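Long-range contact in branched-chain phosphotransacylase (Enterococcus faecalis, PDB 1YCO), which probably transfers branched-chain acyl groups between coenzyme A and phosphate: residues A141-L154 with P208-T220. Residues are numbered along the deposited sequence; the frame is centred on the assembly and turned at random.
Sequences AQKLGLHHPKIALL and PIMGDADILVVPT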
loop_
_atom_site.group_PDB
_atom_site.type_symbol
_atom_site.label_atom_id
_atom_site.label_comp_id
_atom_site.label_asym_id
_atom_site.label_seq_id
_atom_site.Cartn_x
_atom_site.Cartn_y
_atom_site.Cartn_z
ATOM N N ALA A 141 -8.390 13.603 15.500
ATOM C CA ALA A 141 -7.190 14.398 15.682
ATOM C C ALA A 141 -7.462 15.600 16.595
ATOM O O ALA A 141 -6.667 15.904 17.481
ATOM C CB ALA A 141 -6.645 14.866 14.329
ATOM N N GLN A 142 -8.579 16.286 16.376
ATOM C CA GLN A 142 -8.929 17.436 17.201
ATOM C C GLN A 142 -9.081 16.982 18.655
ATOM O O GLN A 142 -8.594 17.637 19.572
ATOM C CB GLN A 142 -10.221 18.087 16.700
ATOM C CG GLN A 142 -10.050 18.775 15.341
ATOM C CD GLN A 142 -11.340 19.404 14.807
ATOM O OE1 GLN A 142 -12.386 18.753 14.742
ATOM N NE2 GLN A 142 -11.258 20.668 14.402
ATOM N N LYS A 143 -9.728 15.841 18.855
ATOM C CA LYS A 143 -9.918 15.306 20.188
ATOM C C LYS A 143 -8.575 14.894 20.788
ATOM O O LYS A 143 -8.414 14.797 22.012
ATOM C CB LYS A 143 -10.842 14.094 20.140
ATOM C CG LYS A 143 -11.165 13.529 21.500
ATOM C CD LYS A 143 -11.897 12.219 21.385
ATOM C CE LYS A 143 -13.283 12.378 20.787
ATOM N NZ LYS A 143 -13.988 11.059 20.834
ATOM N N LEU A 144 -7.605 14.660 19.917
ATOM C CA LEU A 144 -6.279 14.236 20.333
ATOM C C LEU A 144 -5.366 15.423 20.649
ATOM O O LEU A 144 -4.228 15.247 21.084
ATOM C CB LEU A 144 -5.665 13.358 19.238
ATOM C CG LEU A 144 -5.230 11.935 19.614
ATOM C CD1 LEU A 144 -6.338 11.197 20.362
ATOM C CD2 LEU A 144 -4.858 11.191 18.338
ATOM N N GLY A 145 -5.874 16.631 20.434
ATOM C CA GLY A 145 -5.083 17.818 20.712
ATOM C C GLY A 145 -4.674 18.640 19.503
ATOM O O GLY A 145 -4.167 19.752 19.645
ATOM N N LEU A 146 -4.889 18.109 18.307
ATOM C CA LEU A 146 -4.519 18.833 17.094
ATOM C C LEU A 146 -5.670 19.732 16.659
ATOM O O LEU A 146 -6.782 19.259 16.446
ATOM C CB LEU A 146 -4.174 17.839 15.985
ATOM C CG LEU A 146 -2.793 17.973 15.343
ATOM C CD1 LEU A 146 -2.049 16.645 15.429
ATOM C CD2 LEU A 146 -2.945 18.404 13.890
ATOM N N HIS A 147 -5.399 21.023 16.518
ATOM C CA HIS A 147 -6.429 21.981 16.125
ATOM C C HIS A 147 -6.642 22.125 14.613
ATOM O O HIS A 147 -7.782 22.101 14.142
ATOM C CB HIS A 147 -6.109 23.354 16.720
ATOM C CG HIS A 147 -6.063 23.368 18.218
ATOM N ND1 HIS A 147 -7.196 23.432 19.000
ATOM C CD2 HIS A 147 -5.015 23.333 19.076
ATOM C CE1 HIS A 147 -6.849 23.440 20.276
ATOM N NE2 HIS A 147 -5.530 23.382 20.349
ATOM N N HIS A 148 -5.553 22.291 13.861
ATOM C CA HIS A 148 -5.630 22.452 12.406
ATOM C C HIS A 148 -4.847 21.366 11.661
ATOM O O HIS A 148 -3.813 21.637 11.055
ATOM C CB HIS A 148 -5.090 23.828 11.999
ATOM C CG HIS A 148 -5.522 24.260 10.631
ATOM N ND1 HIS A 148 -6.800 24.708 10.363
ATOM C CD2 HIS A 148 -4.868 24.258 9.445
ATOM C CE1 HIS A 148 -6.913 24.962 9.070
ATOM N NE2 HIS A 148 -5.757 24.697 8.492
ATOM N N PRO A 149 -5.345 20.122 11.683
ATOM C CA PRO A 149 -4.696 18.987 11.016
ATOM C C PRO A 149 -4.622 19.024 9.491
ATOM O O PRO A 149 -5.564 19.443 8.818
ATOM C CB PRO A 149 -5.514 17.799 11.505
ATOM C CG PRO A 149 -6.880 18.390 11.650
ATOM C CD PRO A 149 -6.577 19.684 12.362
ATOM N N LYS A 150 -3.497 18.573 8.953
ATOM C CA LYS A 150 -3.326 18.511 7.516
ATOM C C LYS A 150 -3.835 17.147 7.064
ATOM O O LYS A 150 -3.413 16.098 7.569
ATOM C CB LYS A 150 -1.855 18.718 7.134
ATOM C CG LYS A 150 -1.347 20.104 7.528
ATOM C CD LYS A 150 0.011 20.433 6.967
ATOM C CE LYS A 150 0.511 21.772 7.531
ATOM N NZ LYS A 150 1.640 22.369 6.740
ATOM N N ILE A 151 -4.772 17.184 6.120
ATOM C CA ILE A 151 -5.406 15.987 5.590
ATOM C C ILE A 151 -5.123 15.836 4.106
ATOM O O ILE A 151 -5.632 16.580 3.260
ATOM C CB ILE A 151 -6.924 16.038 5.841
ATOM C CG1 ILE A 151 -7.155 16.324 7.338
ATOM C CG2 ILE A 151 -7.577 14.729 5.426
ATOM C CD1 ILE A 151 -8.608 16.497 7.738
ATOM N N ALA A 152 -4.293 14.848 3.816
ATOM C CA ALA A 152 -3.889 14.537 2.473
ATOM C C ALA A 152 -4.739 13.431 1.865
ATOM O O ALA A 152 -4.894 12.347 2.442
ATOM C CB ALA A 152 -2.414 14.129 2.464
ATOM N N LEU A 153 -5.293 13.732 0.697
ATOM C CA LEU A 153 -6.108 12.788 -0.053
ATOM C C LEU A 153 -5.143 12.110 -1.015
ATOM O O LEU A 153 -4.737 12.684 -2.025
ATOM C CB LEU A 153 -7.197 13.539 -0.814
ATOM C CG LEU A 153 -8.024 14.428 0.118
ATOM C CD1 LEU A 153 -9.111 15.149 -0.674
ATOM C CD2 LEU A 153 -8.651 13.555 1.211
ATOM N N LEU A 154 -4.773 10.883 -0.677
ATOM C CA LEU A 154 -3.821 10.101 -1.455
ATOM C C LEU A 154 -4.268 9.567 -2.792
ATOM O O LEU A 154 -5.389 9.092 -2.945
ATOM C CB LEU A 154 -3.333 8.920 -0.631
ATOM C CG LEU A 154 -2.359 9.189 0.500
ATOM C CD1 LEU A 154 -2.006 7.846 1.132
ATOM C CD2 LEU A 154 -1.097 9.861 -0.043
ATOM N N PRO A 208 -0.391 23.073 -0.314
ATOM C CA PRO A 208 -0.883 23.257 1.059
ATOM C C PRO A 208 -0.274 22.245 2.020
ATOM O O PRO A 208 -0.150 22.503 3.219
ATOM C CB PRO A 208 -2.393 23.067 0.924
ATOM C CG PRO A 208 -2.662 23.485 -0.477
ATOM C CD PRO A 208 -1.515 22.863 -1.236
ATOM N N ILE A 209 0.090 21.083 1.495
ATOM C CA ILE A 209 0.696 20.056 2.328
ATOM C C ILE A 209 1.990 19.594 1.700
ATOM O O ILE A 209 2.029 19.229 0.531
ATOM C CB ILE A 209 -0.238 18.854 2.512
ATOM C CG1 ILE A 209 -1.562 19.333 3.119
ATOM C CG2 ILE A 209 0.454 17.805 3.388
ATOM C CD1 ILE A 209 -2.679 18.301 3.115
ATOM N N MET A 210 3.061 19.621 2.479
ATOM C CA MET A 210 4.351 19.220 1.955
ATOM C C MET A 210 5.113 18.286 2.881
ATOM O O MET A 210 5.885 18.719 3.740
ATOM C CB MET A 210 5.157 20.472 1.620
ATOM C CG MET A 210 4.450 21.338 0.575
ATOM S SD MET A 210 5.322 22.828 0.043
ATOM C CE MET A 210 5.057 23.882 1.456
ATOM N N GLY A 211 4.866 16.992 2.695
ATOM C CA GLY A 211 5.517 15.965 3.486
ATOM C C GLY A 211 5.276 16.037 4.972
ATOM O O GLY A 211 5.939 15.323 5.713
ATOM N N ASP A 212 4.335 16.884 5.403
ATOM C CA ASP A 212 4.021 17.038 6.816
ATOM C C ASP A 212 2.541 16.827 7.147
ATOM O O ASP A 212 2.018 17.492 8.032
ATOM C CB ASP A 212 4.476 18.424 7.311
ATOM C CG ASP A 212 3.654 19.574 6.717
ATOM O OD1 ASP A 212 2.993 19.371 5.668
ATOM O OD2 ASP A 212 3.681 20.692 7.289
ATOM N N ALA A 213 1.874 15.900 6.458
ATOM C CA ALA A 213 0.455 15.632 6.696
ATOM C C ALA A 213 0.206 14.951 8.034
ATOM O O ALA A 213 1.007 14.137 8.487
ATOM C CB ALA A 213 -0.109 14.776 5.582
ATOM N N ASP A 214 -0.920 15.274 8.658
ATOM C CA ASP A 214 -1.261 14.686 9.950
ATOM C C ASP A 214 -2.194 13.487 9.816
ATOM O O ASP A 214 -2.267 12.622 10.694
ATOM C CB ASP A 214 -1.894 15.749 10.834
ATOM C CG ASP A 214 -0.962 16.901 11.081
ATOM O OD1 ASP A 214 0.091 16.669 11.706
ATOM O OD2 ASP A 214 -1.272 18.030 10.644
ATOM N N ILE A 215 -2.910 13.454 8.705
ATOM C CA ILE A 215 -3.839 12.386 8.432
ATOM C C ILE A 215 -3.742 12.022 6.967
ATOM O O ILE A 215 -3.734 12.890 6.086
ATOM C CB ILE A 215 -5.290 12.819 8.701
ATOM C CG1 ILE A 215 -5.447 13.246 10.157
ATOM C CG2 ILE A 215 -6.251 11.675 8.337
ATOM C CD1 ILE A 215 -6.805 13.803 10.486
ATOM N N LEU A 216 -3.680 10.729 6.699
ATOM C CA LEU A 216 -3.624 10.271 5.327
ATOM C C LEU A 216 -4.971 9.609 5.075
ATOM O O LEU A 216 -5.453 8.857 5.909
ATOM C CB LEU A 216 -2.491 9.265 5.146
ATOM C CG LEU A 216 -1.055 9.684 5.501
ATOM C CD1 LEU A 216 -0.102 8.507 5.268
ATOM C CD2 LEU A 216 -0.631 10.882 4.656
ATOM N N VAL A 217 -5.584 9.933 3.942
ATOM C CA VAL A 217 -6.865 9.366 3.538
ATOM C C VAL A 217 -6.682 8.615 2.204
ATOM O O VAL A 217 -6.320 9.204 1.178
ATOM C CB VAL A 217 -7.946 10.468 3.353
ATOM C CG1 VAL A 217 -9.295 9.843 3.010
ATOM C CG2 VAL A 217 -8.064 11.294 4.608
ATOM N N VAL A 218 -6.927 7.306 2.238
ATOM C CA VAL A 218 -6.797 6.442 1.069
ATOM C C VAL A 218 -8.110 6.336 0.309
ATOM O O VAL A 218 -9.163 6.658 0.835
ATOM C CB VAL A 218 -6.353 5.028 1.466
ATOM C CG1 VAL A 218 -4.976 5.093 2.125
ATOM C CG2 VAL A 218 -7.379 4.422 2.414
ATOM N N PRO A 219 -8.053 5.871 -0.950
ATOM C CA PRO A 219 -9.245 5.722 -1.801
ATOM C C PRO A 219 -10.030 4.447 -1.522
ATOM O O PRO A 219 -11.255 4.425 -1.623
ATOM C CB PRO A 219 -8.668 5.674 -3.225
ATOM C CG PRO A 219 -7.263 6.130 -3.102
ATOM C CD PRO A 219 -6.827 5.660 -1.744
ATOM N N THR A 220 -9.308 3.388 -1.181
ATOM C CA THR A 220 -9.933 2.101 -0.965
ATOM C C THR A 220 -9.291 1.315 0.174
ATOM O O THR A 220 -8.148 1.576 0.563
ATOM C CB THR A 220 -9.841 1.253 -2.249
ATOM O OG1 THR A 220 -8.470 0.925 -2.509
ATOM C CG2 THR A 220 -10.393 2.027 -3.436
HETATM O O HOH W 1 3.004 22.727 4.275
#
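With CG beside its backbone N (chi1 -63°) and the chain extended from there on, Lys150 reaches out to Asp212 in the loop before strand 215-217, the two side chains meeting at a slant; CG of Asp212 sits between backbone N and carbonyl carbon (chi1 69°). Lys150 NZ meets Asp212 OD2 at 2.7 Å in a salt bridge, on the syn side and somewhat out of the carboxylate plane, while CD of the lysine passes 3.4 Å from OD1 of Asp212. That second oxygen also accepts Met210 N from above the plane, which helps fix the turn of the carboxylate.

Asp214 holds the lysine's main chain: Asp214 OD2 accepts Lys150 N through the anti lone pair, at 2.8 Å and nearly straight, and Lys150 O in return receives two N-H groups, Asp214 N at 2.8 Å and Ile215 N at 2.9 Å. From here strands 150-154 and 215-217 run on in parallel, with Ala152 N bonded to Ile215 O, Val217 N to Ala152 O, and Leu154 N to Val217 O. They are neighbouring inner strands of a six-stranded mixed sheet, with 184-189 beside 150-154 and 113-117 beside 215-217.

On one face, Ile151 and Ile215 run alongside each other, CG1 of Ile151 against CD1 of Ile215, and CG2 of Ile151 touches CG2 of Val217 at 3.6 Å; helix 127-143 packs over these residues, its Ala141 CB reaching Ile215 CD1 at 4.0 Å. On the opposite face, with Leu216, Ala152 CB lies 3.9 Å from CB of Ala213 in the preceding loop, and Ile209 sets CD1 against O of Ile151.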